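Local coordinates for protein quinoline 2-oxidoreductase large subunit (Pseudomonas putida, PDB 1T3Q) that carries the molybdenum and pterin cytosine dinucleotide cofactor of a molybdenum hydroxylase and probably oxidises quinoline at its 2-position, at residues Thr16-Arg21 against His510-Ala515; Val499-Ala504 against Val529-Gly534; Gly549-Ala554 against Gly736-Met741. All blocks are in the same frame, centred on the assembly; numbering follows the deposited sequence.

Contact 1: residues Thr16-Arg21 against His510-Ala515. With MCN (pterin cytosine dinucleotide), chain N.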
loop_
_atom_site.group_PDB
_atom_site.type_symbol
_atom_site.label_atom_id
_atom_site.label_comp_id
_atom_site.label_asym_id
_atom_site.label_seq_id
_atom_site.Cartn_x
_atom_site.Cartn_y
_atom_site.Cartn_z
ATOM N N THR B 16 -30.287 -10.504 -12.031
ATOM C CA THR B 16 -30.283 -11.492 -10.959
ATOM C C THR B 16 -29.697 -10.905 -9.680
ATOM O O THR B 16 -28.786 -10.070 -9.725
ATOM C CB THR B 16 -29.485 -12.751 -11.360
ATOM O OG1 THR B 16 -28.093 -12.435 -11.479
ATOM C CG2 THR B 16 -29.995 -13.289 -12.693
ATOM N N SER B 17 -30.231 -11.337 -8.542
ATOM C CA SER B 17 -29.777 -10.841 -7.247
ATOM C C SER B 17 -28.541 -11.558 -6.719
ATOM O O SER B 17 -28.606 -12.286 -5.730
ATOM C CB SER B 17 -30.914 -10.929 -6.231
ATOM O OG SER B 17 -31.956 -10.033 -6.572
ATOM N N VAL B 18 -27.413 -11.336 -7.383
ATOM C CA VAL B 18 -26.143 -11.929 -6.983
ATOM C C VAL B 18 -25.762 -11.399 -5.595
ATOM O O VAL B 18 -25.908 -10.204 -5.322
ATOM C CB VAL B 18 -25.026 -11.559 -8.003
ATOM C CG1 VAL B 18 -23.658 -11.960 -7.477
ATOM C CG2 VAL B 18 -25.303 -12.237 -9.337
ATOM N N LEU B 19 -25.300 -12.286 -4.716
ATOM C CA LEU B 19 -24.896 -11.871 -3.375
ATOM C C LEU B 19 -23.660 -10.982 -3.488
ATOM O O LEU B 19 -22.777 -11.234 -4.306
ATOM C CB LEU B 19 -24.600 -13.093 -2.499
ATOM C CG LEU B 19 -25.819 -13.994 -2.256
ATOM C CD1 LEU B 19 -25.449 -15.114 -1.297
ATOM C CD2 LEU B 19 -26.969 -13.166 -1.688
ATOM N N ARG B 20 -23.598 -9.949 -2.656
ATOM C CA ARG B 20 -22.485 -9.005 -2.709
ATOM C C ARG B 20 -21.128 -9.580 -2.334
ATOM O O ARG B 20 -20.956 -10.160 -1.266
ATOM C CB ARG B 20 -22.791 -7.787 -1.829
ATOM C CG ARG B 20 -24.136 -7.135 -2.128
ATOM C CD ARG B 20 -24.140 -5.679 -1.689
ATOM N NE ARG B 20 -23.439 -5.514 -0.417
ATOM C CZ ARG B 20 -23.024 -4.349 0.060
ATOM N NH1 ARG B 20 -22.385 -4.299 1.224
ATOM N NH2 ARG B 20 -23.250 -3.235 -0.625
ATOM N N ARG B 21 -20.148 -9.399 -3.210
ATOM C CA ARG B 21 -18.819 -9.907 -2.931
ATOM C C ARG B 21 -18.116 -9.112 -1.828
ATOM O O ARG B 21 -17.225 -9.633 -1.159
ATOM C CB ARG B 21 -17.973 -9.925 -4.211
ATOM C CG ARG B 21 -17.976 -8.637 -5.004
ATOM C CD ARG B 21 -17.294 -8.827 -6.359
ATOM N NE ARG B 21 -17.969 -9.827 -7.190
ATOM C CZ ARG B 21 -17.588 -10.155 -8.423
ATOM N NH1 ARG B 21 -18.255 -11.076 -9.107
ATOM N NH2 ARG B 21 -16.539 -9.561 -8.977
ATOM N N HIS B 510 -21.337 -1.296 -6.165
ATOM C CA HIS B 510 -20.638 -1.281 -7.459
ATOM C C HIS B 510 -19.718 -2.473 -7.692
ATOM O O HIS B 510 -19.630 -3.004 -8.794
ATOM C CB HIS B 510 -19.782 -0.018 -7.583
ATOM C CG HIS B 510 -20.566 1.252 -7.550
ATOM N ND1 HIS B 510 -19.972 2.486 -7.398
ATOM C CD2 HIS B 510 -21.891 1.486 -7.673
ATOM C CE1 HIS B 510 -20.898 3.425 -7.432
ATOM N NE2 HIS B 510 -22.073 2.845 -7.600
ATOM N N GLU B 511 -19.000 -2.862 -6.648
ATOM C CA GLU B 511 -18.060 -3.962 -6.719
ATOM C C GLU B 511 -18.742 -5.233 -7.222
ATOM O O GLU B 511 -18.109 -6.096 -7.833
ATOM C CB GLU B 511 -17.447 -4.166 -5.333
ATOM C CG GLU B 511 -16.402 -5.240 -5.226
ATOM C CD GLU B 511 -15.650 -5.157 -3.905
ATOM O OE1 GLU B 511 -15.028 -6.162 -3.513
ATOM O OE2 GLU B 511 -15.679 -4.079 -3.267
ATOM N N THR B 512 -20.040 -5.336 -6.980
ATOM C CA THR B 512 -20.795 -6.499 -7.422
ATOM C C THR B 512 -21.559 -6.222 -8.719
ATOM O O THR B 512 -21.413 -6.950 -9.697
ATOM C CB THR B 512 -21.791 -6.954 -6.322
ATOM O OG1 THR B 512 -21.056 -7.393 -5.170
ATOM C CG2 THR B 512 -22.670 -8.091 -6.822
ATOM N N THR B 513 -22.350 -5.157 -8.737
ATOM C CA THR B 513 -23.144 -4.847 -9.920
ATOM C C THR B 513 -22.355 -4.506 -11.183
ATOM O O THR B 513 -22.778 -4.852 -12.285
ATOM C CB THR B 513 -24.159 -3.723 -9.630
ATOM O OG1 THR B 513 -23.490 -2.586 -9.072
ATOM C CG2 THR B 513 -25.217 -4.217 -8.654
ATOM N N LEU B 514 -21.218 -3.833 -11.045
ATOM C CA LEU B 514 -20.438 -3.507 -12.232
ATOM C C LEU B 514 -19.855 -4.791 -12.825
ATOM O O LEU B 514 -19.656 -4.891 -14.033
ATOM C CB LEU B 514 -19.315 -2.509 -11.897
ATOM C CG LEU B 514 -19.782 -1.122 -11.430
ATOM C CD1 LEU B 514 -18.565 -0.226 -11.179
ATOM C CD2 LEU B 514 -20.701 -0.494 -12.483
ATOM N N ALA B 515 -19.590 -5.779 -11.972
ATOM C CA ALA B 515 -19.047 -7.046 -12.443
ATOM C C ALA B 515 -20.121 -7.766 -13.251
ATOM O O ALA B 515 -19.819 -8.416 -14.250
ATOM C CB ALA B 515 -18.609 -7.919 -11.259
HETATM N N1 MCN N . -28.727 -0.452 -9.363
HETATM C C2 MCN N . -29.092 -1.666 -10.031
HETATM N N3 MCN N . -29.868 -1.455 -11.160
HETATM C C4 MCN N . -30.299 -0.229 -11.657
HETATM C C5 MCN N . -29.905 0.979 -10.923
HETATM C C6 MCN N . -29.127 0.867 -9.795
HETATM O O2 MCN N . -28.754 -2.745 -9.597
HETATM N N4 MCN N . -31.031 -0.149 -12.747
HETATM C "C1'" MCN N . -27.809 -0.646 -8.098
HETATM C C2D MCN N . -26.269 -0.407 -8.444
HETATM O "O2'" MCN N . -25.429 -1.299 -7.629
HETATM C "C3'" MCN N . -26.078 1.070 -8.173
HETATM C C4D MCN N . -26.943 1.354 -6.968
HETATM O O4D MCN N . -28.051 0.323 -7.037
HETATM O "O3'" MCN N . -24.660 1.346 -7.900
HETATM C "C5'" MCN N . -27.412 2.828 -6.806
HETATM O "O5'" MCN N . -27.980 3.179 -8.043
HETATM P PA MCN N . -27.540 4.416 -8.920
HETATM O O1A MCN N . -26.857 3.848 -10.125
HETATM O O2A MCN N . -28.803 5.253 -9.042
HETATM O O3A MCN N . -26.556 5.463 -8.157
HETATM P PB MCN N . -24.997 5.375 -7.800
HETATM O O1B MCN N . -24.321 6.492 -8.526
HETATM O O2B MCN N . -24.466 3.988 -8.014
HETATM O O3B MCN N . -24.965 5.636 -6.218
HETATM C C10 MCN N . -25.015 6.942 -5.701
HETATM C "C9'" MCN N . -26.394 7.108 -5.150
HETATM C "C8'" MCN N . -26.395 8.519 -4.515
HETATM S "S8'" MCN N . -26.124 9.869 -5.654
HETATM C "C7'" MCN N . -26.605 8.802 -3.227
HETATM S "S7'" MCN N . -26.584 10.438 -2.510
HETATM C "C6'" MCN N . -26.815 7.604 -2.241
HETATM C C7 MCN N . -27.381 6.410 -2.962
HETATM O "O9'" MCN N . -26.587 6.064 -4.086
HETATM N "N5'" MCN N . -25.486 7.440 -1.518
HETATM C C4A MCN N . -25.479 6.131 -0.892
HETATM N "N8'" MCN N . -27.430 5.220 -2.047
HETATM C C4B MCN N . -26.397 5.081 -1.074
HETATM N "N1'" MCN N . -26.350 3.813 -0.441
HETATM C "C2'" MCN N . -25.312 3.641 0.410
HETATM N "N2'" MCN N . -25.231 2.454 1.049
HETATM N "N3'" MCN N . -24.345 4.601 0.630
HETATM C "C4'" MCN N . -24.317 5.906 0.011
HETATM O "O4'" MCN N . -23.433 6.691 0.257
HETATM O O HOH W 1 -15.363 -7.073 -8.129
#

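Contact 2: residues Val499-Ala504 against Val529-Gly534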
loop_
_atom_site.group_PDB
_atom_site.type_symbol
_atom_site.label_atom_id
_atom_site.label_comp_id
_atom_site.label_asym_id
_atom_site.label_seq_id
_atom_site.Cartn_x
_atom_site.Cartn_y
_atom_site.Cartn_z
ATOM N N VAL B 499 -11.671 -5.150 -14.709
ATOM C CA VAL B 499 -12.317 -3.878 -15.012
ATOM C C VAL B 499 -11.802 -2.798 -14.068
ATOM O O VAL B 499 -11.655 -3.034 -12.868
ATOM C CB VAL B 499 -13.854 -3.979 -14.837
ATOM C CG1 VAL B 499 -14.514 -2.644 -15.145
ATOM C CG2 VAL B 499 -14.406 -5.067 -15.740
ATOM N N THR B 500 -11.512 -1.622 -14.613
ATOM C CA THR B 500 -11.053 -0.511 -13.794
ATOM C C THR B 500 -12.049 0.621 -13.990
ATOM O O THR B 500 -12.367 1.006 -15.118
ATOM C CB THR B 500 -9.642 -0.032 -14.191
ATOM O OG1 THR B 500 -8.727 -1.134 -14.130
ATOM C CG2 THR B 500 -9.160 1.055 -13.224
ATOM N N THR B 501 -12.569 1.133 -12.885
ATOM C CA THR B 501 -13.542 2.208 -12.955
ATOM C C THR B 501 -13.133 3.424 -12.133
ATOM O O THR B 501 -12.334 3.337 -11.199
ATOM C CB THR B 501 -14.927 1.722 -12.487
ATOM O OG1 THR B 501 -15.884 2.772 -12.661
ATOM C CG2 THR B 501 -14.890 1.309 -11.020
ATOM N N SER B 502 -13.696 4.561 -12.516
ATOM C CA SER B 502 -13.457 5.835 -11.869
ATOM C C SER B 502 -14.569 6.058 -10.842
ATOM O O SER B 502 -14.538 7.007 -10.058
ATOM C CB SER B 502 -13.476 6.930 -12.932
ATOM O OG SER B 502 -14.484 6.651 -13.901
ATOM N N LEU B 503 -15.557 5.170 -10.867
ATOM C CA LEU B 503 -16.678 5.225 -9.933
ATOM C C LEU B 503 -16.173 4.819 -8.546
ATOM O O LEU B 503 -15.405 3.866 -8.415
ATOM C CB LEU B 503 -17.774 4.250 -10.384
ATOM C CG LEU B 503 -18.996 4.734 -11.176
ATOM C CD1 LEU B 503 -18.703 6.012 -11.920
ATOM C CD2 LEU B 503 -19.437 3.632 -12.130
ATOM N N ALA B 504 -16.596 5.546 -7.518
ATOM C CA ALA B 504 -16.191 5.235 -6.152
ATOM C C ALA B 504 -17.437 4.820 -5.384
ATOM O O ALA B 504 -18.472 5.475 -5.460
ATOM C CB ALA B 504 -15.545 6.452 -5.503
ATOM N N VAL B 529 -14.901 -12.055 -13.276
ATOM C CA VAL B 529 -14.657 -10.624 -13.420
ATOM C C VAL B 529 -14.329 -9.957 -12.093
ATOM O O VAL B 529 -14.918 -10.289 -11.066
ATOM C CB VAL B 529 -15.913 -9.920 -13.989
ATOM C CG1 VAL B 529 -15.647 -8.431 -14.177
ATOM C CG2 VAL B 529 -16.320 -10.568 -15.299
ATOM N N VAL B 530 -13.392 -9.013 -12.105
ATOM C CA VAL B 530 -13.081 -8.282 -10.886
ATOM C C VAL B 530 -13.150 -6.785 -11.170
ATOM O O VAL B 530 -12.713 -6.325 -12.226
ATOM C CB VAL B 530 -11.684 -8.628 -10.305
ATOM C CG1 VAL B 530 -10.576 -8.208 -11.260
ATOM C CG2 VAL B 530 -11.510 -7.927 -8.968
ATOM N N ILE B 531 -13.731 -6.039 -10.238
ATOM C CA ILE B 531 -13.847 -4.598 -10.384
ATOM C C ILE B 531 -12.768 -3.901 -9.556
ATOM O O ILE B 531 -12.663 -4.106 -8.343
ATOM C CB ILE B 531 -15.231 -4.094 -9.925
ATOM C CG1 ILE B 531 -16.332 -4.787 -10.736
ATOM C CG2 ILE B 531 -15.324 -2.572 -10.099
ATOM C CD1 ILE B 531 -16.212 -4.584 -12.239
ATOM N N GLN B 532 -11.965 -3.086 -10.234
ATOM C CA GLN B 532 -10.896 -2.320 -9.605
ATOM C C GLN B 532 -11.349 -0.873 -9.525
ATOM O O GLN B 532 -11.699 -0.270 -10.540
ATOM C CB GLN B 532 -9.611 -2.408 -10.437
ATOM C CG GLN B 532 -8.974 -3.776 -10.419
ATOM C CD GLN B 532 -7.660 -3.826 -11.164
ATOM O OE1 GLN B 532 -6.819 -4.673 -10.882
ATOM N NE2 GLN B 532 -7.480 -2.929 -12.129
ATOM N N ALA B 533 -11.350 -0.325 -8.315
ATOM C CA ALA B 533 -11.767 1.052 -8.090
ATOM C C ALA B 533 -10.956 1.625 -6.939
ATOM O O ALA B 533 -10.202 0.908 -6.294
ATOM C CB ALA B 533 -13.246 1.094 -7.753
ATOM N N GLY B 534 -11.098 2.918 -6.684
ATOM C CA GLY B 534 -10.367 3.517 -5.580
ATOM C C GLY B 534 -8.942 3.963 -5.856
ATOM O O GLY B 534 -8.133 4.071 -4.931
HETATM O O HOH W 2 -12.498 4.435 -8.588
#

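Contact 3: residues Gly549-Ala554 against Gly736-Met741. With MCN (pterin cytosine dinucleotide), chain N.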
loop_
_atom_site.group_PDB
_atom_site.type_symbol
_atom_site.label_atom_id
_atom_site.label_comp_id
_atom_site.label_asym_id
_atom_site.label_seq_id
_atom_site.Cartn_x
_atom_site.Cartn_y
_atom_site.Cartn_z
ATOM N N GLY B 549 -24.169 6.050 -11.200
ATOM C CA GLY B 549 -23.268 4.914 -11.200
ATOM C C GLY B 549 -23.624 3.761 -12.116
ATOM O O GLY B 549 -22.812 3.357 -12.950
ATOM N N ALA B 550 -24.822 3.213 -11.949
ATOM C CA ALA B 550 -25.271 2.092 -12.773
ATOM C C ALA B 550 -25.254 2.454 -14.256
ATOM O O ALA B 550 -24.760 1.691 -15.078
ATOM C CB ALA B 550 -26.676 1.671 -12.355
ATOM N N VAL B 551 -25.783 3.627 -14.585
ATOM C CA VAL B 551 -25.833 4.082 -15.972
ATOM C C VAL B 551 -24.459 4.363 -16.560
ATOM O O VAL B 551 -24.089 3.797 -17.586
ATOM C CB VAL B 551 -26.705 5.349 -16.108
ATOM C CG1 VAL B 551 -26.547 5.953 -17.504
ATOM C CG2 VAL B 551 -28.165 4.998 -15.848
ATOM N N ILE B 552 -23.707 5.245 -15.905
ATOM C CA ILE B 552 -22.373 5.604 -16.362
ATOM C C ILE B 552 -21.465 4.384 -16.386
ATOM O O ILE B 552 -20.653 4.219 -17.299
ATOM C CB ILE B 552 -21.752 6.685 -15.449
ATOM C CG1 ILE B 552 -22.588 7.967 -15.524
ATOM C CG2 ILE B 552 -20.321 6.959 -15.863
ATOM C CD1 ILE B 552 -22.633 8.591 -16.917
ATOM N N GLY B 553 -21.602 3.531 -15.376
ATOM C CA GLY B 553 -20.799 2.325 -15.320
ATOM C C GLY B 553 -21.154 1.416 -16.481
ATOM O O GLY B 553 -20.271 0.929 -17.187
ATOM N N ALA B 554 -22.449 1.189 -16.686
ATOM C CA ALA B 554 -22.895 0.331 -17.781
ATOM C C ALA B 554 -22.361 0.869 -19.104
ATOM O O ALA B 554 -21.782 0.128 -19.903
ATOM C CB ALA B 554 -24.424 0.263 -17.819
ATOM N N GLY B 736 -28.112 -2.557 -21.815
ATOM C CA GLY B 736 -28.965 -3.360 -20.961
ATOM C C GLY B 736 -30.261 -2.674 -20.566
ATOM O O GLY B 736 -31.077 -3.268 -19.869
ATOM N N GLY B 737 -30.455 -1.428 -21.002
ATOM C CA GLY B 737 -31.673 -0.702 -20.671
ATOM C C GLY B 737 -31.688 -0.139 -19.260
ATOM O O GLY B 737 -32.717 0.326 -18.766
ATOM N N ILE B 738 -30.525 -0.170 -18.622
ATOM C CA ILE B 738 -30.341 0.312 -17.254
ATOM C C ILE B 738 -30.589 1.806 -17.013
ATOM O O ILE B 738 -30.140 2.649 -17.787
ATOM C CB ILE B 738 -28.897 -0.008 -16.787
ATOM C CG1 ILE B 738 -28.710 -1.526 -16.685
ATOM C CG2 ILE B 738 -28.594 0.689 -15.457
ATOM C CD1 ILE B 738 -27.254 -1.966 -16.676
ATOM N N LYS B 739 -31.307 2.117 -15.932
ATOM C CA LYS B 739 -31.558 3.496 -15.507
ATOM C C LYS B 739 -31.133 3.581 -14.035
ATOM O O LYS B 739 -30.990 2.550 -13.373
ATOM C CB LYS B 739 -33.035 3.859 -15.621
ATOM C CG LYS B 739 -33.564 3.930 -17.041
ATOM C CD LYS B 739 -34.980 4.473 -17.049
ATOM C CE LYS B 739 -35.530 4.573 -18.467
ATOM N NZ LYS B 739 -36.901 5.134 -18.467
ATOM N N GLY B 740 -30.943 4.793 -13.517
ATOM C CA GLY B 740 -30.536 4.942 -12.125
ATOM C C GLY B 740 -31.704 5.013 -11.150
ATOM O O GLY B 740 -32.859 5.060 -11.569
ATOM N N MET B 741 -31.415 5.018 -9.847
ATOM C CA MET B 741 -32.474 5.094 -8.835
ATOM C C MET B 741 -31.974 5.368 -7.416
ATOM O O MET B 741 -32.769 5.522 -6.493
ATOM C CB MET B 741 -33.327 3.807 -8.846
ATOM C CG MET B 741 -32.572 2.492 -8.613
ATOM S SD MET B 741 -31.928 2.249 -6.934
ATOM C CE MET B 741 -33.406 2.413 -5.966
HETATM N N1 MCN N . -28.727 -0.452 -9.363
HETATM C C2 MCN N . -29.092 -1.666 -10.031
HETATM N N3 MCN N . -29.868 -1.455 -11.160
HETATM C C4 MCN N . -30.299 -0.229 -11.657
HETATM C C5 MCN N . -29.905 0.979 -10.923
HETATM C C6 MCN N . -29.127 0.867 -9.795
HETATM O O2 MCN N . -28.754 -2.745 -9.597
HETATM N N4 MCN N . -31.031 -0.149 -12.747
HETATM C "C1'" MCN N . -27.809 -0.646 -8.098
HETATM C C2D MCN N . -26.269 -0.407 -8.444
HETATM O "O2'" MCN N . -25.429 -1.299 -7.629
HETATM C "C3'" MCN N . -26.078 1.070 -8.173
HETATM C C4D MCN N . -26.943 1.354 -6.968
HETATM O O4D MCN N . -28.051 0.323 -7.037
HETATM O "O3'" MCN N . -24.660 1.346 -7.900
HETATM C "C5'" MCN N . -27.412 2.828 -6.806
HETATM O "O5'" MCN N . -27.980 3.179 -8.043
HETATM P PA MCN N . -27.540 4.416 -8.920
HETATM O O1A MCN N . -26.857 3.848 -10.125
HETATM O O2A MCN N . -28.803 5.253 -9.042
HETATM O O3A MCN N . -26.556 5.463 -8.157
HETATM P PB MCN N . -24.997 5.375 -7.800
HETATM O O1B MCN N . -24.321 6.492 -8.526
HETATM O O2B MCN N . -24.466 3.988 -8.014
HETATM O O3B MCN N . -24.965 5.636 -6.218
HETATM C C10 MCN N . -25.015 6.942 -5.701
HETATM C "C9'" MCN N . -26.394 7.108 -5.150
HETATM C "C8'" MCN N . -26.395 8.519 -4.515
HETATM S "S8'" MCN N . -26.124 9.869 -5.654
HETATM C "C7'" MCN N . -26.605 8.802 -3.227
HETATM S "S7'" MCN N . -26.584 10.438 -2.510
HETATM C "C6'" MCN N . -26.815 7.604 -2.241
HETATM C C7 MCN N . -27.381 6.410 -2.962
HETATM O "O9'" MCN N . -26.587 6.064 -4.086
HETATM N "N5'" MCN N . -25.486 7.440 -1.518
HETATM C C4A MCN N . -25.479 6.131 -0.892
HETATM N "N8'" MCN N . -27.430 5.220 -2.047
HETATM C C4B MCN N . -26.397 5.081 -1.074
HETATM N "N1'" MCN N . -26.350 3.813 -0.441
HETATM C "C2'" MCN N . -25.312 3.641 0.410
HETATM N "N2'" MCN N . -25.231 2.454 1.049
HETATM N "N3'" MCN N . -24.345 4.601 0.630
HETATM C "C4'" MCN N . -24.317 5.906 0.011
HETATM O "O4'" MCN N . -23.433 6.691 0.257
#

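Contact 1: residues Thr16-Arg21 against His510-Ala515
The first turn of the cofactor-binding helix 510-522 meets the N-terminal loop of the chain where Thr512 faces Arg20 and Arg21. The hydroxyl OG1 of Thr512 accepts a hydrogen bond from the backbone N of Arg21 (2.9 Å, 154° at the hydrogen) and is bonded also to Glu22. Its methyl group points instead to Val18, with CG2 of Thr512 4.0 Å from CG1 of Val18. With CG between the backbone N and the carbonyl carbon (chi1 50°), Arg21 brings that atom to 3.3 Å from OG1 of Thr512. The guanidinium then sets one face over Ala515, whose CB is 3.5 Å from NH2 of Arg21. A water accepts from that NH2 and donates to O of Glu511, while Val529 and Ala526 offer carbonyls to the same guanidinium. CD of Arg21 comes within 3.2 Å of the backbone O of Glu511, and the CG atoms of Arg21 and Glu511 also touch. The Glu511 carboxylate pairs instead with Arg25, and Arg20 with Asp23 and Gln106 of the small subunit; the side chain of Arg20 lies about 7 Å from an Fe2S2 cluster. From the same helical turn, NE2 of His510 gives O2B of the cofactor pyrophosphate a nearly straight bond (2.7 Å, 171°). This turn thus forms part of the dinucleotide pocket through His510 while packing against the N-terminal loop through Thr512.

Contact 2: residues Val499-Ala504 against Val529-Gly534
Val499 and Thr500 pair in parallel with Ile531 and Gln532, joining the two strands of a beta-alpha-beta unit whose connecting helix is 510-522. The short strand axes approach to 4.6 Å at an angle of 24°. Backbone bonds come first: N of Val499 donates to O of Val530 (2.9 Å), O of Val499 receives N of Gln532 (2.7 Å), and N of Thr501 reaches O of Gln532 (2.9 Å). Thus Val499 bonds to the residues flanking Ile531, the pattern of a parallel ladder.

Apolar contacts gather on the face carrying Val499 and Ile531. These two side chains run alongside each other in the same direction, and Ile531, bent at chi2 (-58°), brings CD1 to 3.6 Å from CB of Val499. Helix 510-522 packs on this face through Leu514, Ala515 and Ala518.

Polar contacts occupy the other face. NE2 of Gln532 donates to OG1 of Thr500 (3.0 Å), which lies in the plane of the amide, although the bend at the hydrogen (133°) is marked. Both groups have further partners in the second copy of this protein: Asn538 of that subunit for Thr500, and Lys537 of that subunit for Gln532. The Thr500-Gln532 face of this sheet edge therefore meets the second subunit.

Further along the chain, OG1 of Thr501, anti to its own backbone N, accepts the N-H of Leu503 at 3.0 Å, closing an ST turn.

Contact 3: residues Gly549-Ala554 against Gly736-Met741
The first turn of helix 549-576 lies against an irregular loop, Val551 beside Lys739 and Ala550 beside Gly740, with no direct backbone bond between them. Val551 pushes a single methyl into the loop: CG2, anti to the carbonyl carbon, rests 3.6 Å from N of Gly740 and also touches O of Ile738, a buried carbonyl that has no polar partner in the model. Ile738 answers with both its branches. Its CG2 packs on CB of Ala550 at 3.8 Å, and its CD1 meets CB of Ala554, one turn further on, also at 3.8 Å. The cofactor supplies the polar link. N of Gly549 donates to O1B (2.7 Å) and N of Ala550 to O1A (2.8 Å), so the helix start faces the pyrophosphate and its dipole probably favours that charge. From the loop, N of Met741 binds O2A (2.7 Å), while O of Lys739 takes the cytosine amino group N4 (2.8 Å). Around this, Ile517 of helix 510-522 packs on Ala554 and Ile738, and helix 672-692 meets Met741; the loop itself leads from strand 722-726 to helix 744-761.

The three contacts cluster on one side of the chain's centre, their own centres about 12 Å (1 and 2), 14 Å (1 and 3) and 15 Å (2 and 3) apart. Contacts 1 and 2 interlock along the chain, since helix 510-522 of contact 1 connects the strands of contact 2; contact 3 opens only afterwards, on the helix that follows strand 529-532. Leu514 of contact 1 and Leu503 of contact 2 both pack on Gly553 of contact 3. Contact 2 pairs two strands of the sheet on which helix 510-522 packs and reaches the second subunit, whereas contacts 1 and 3 bind the dinucleotide directly, illustrating how residues far apart in sequence can converge on one cofactor.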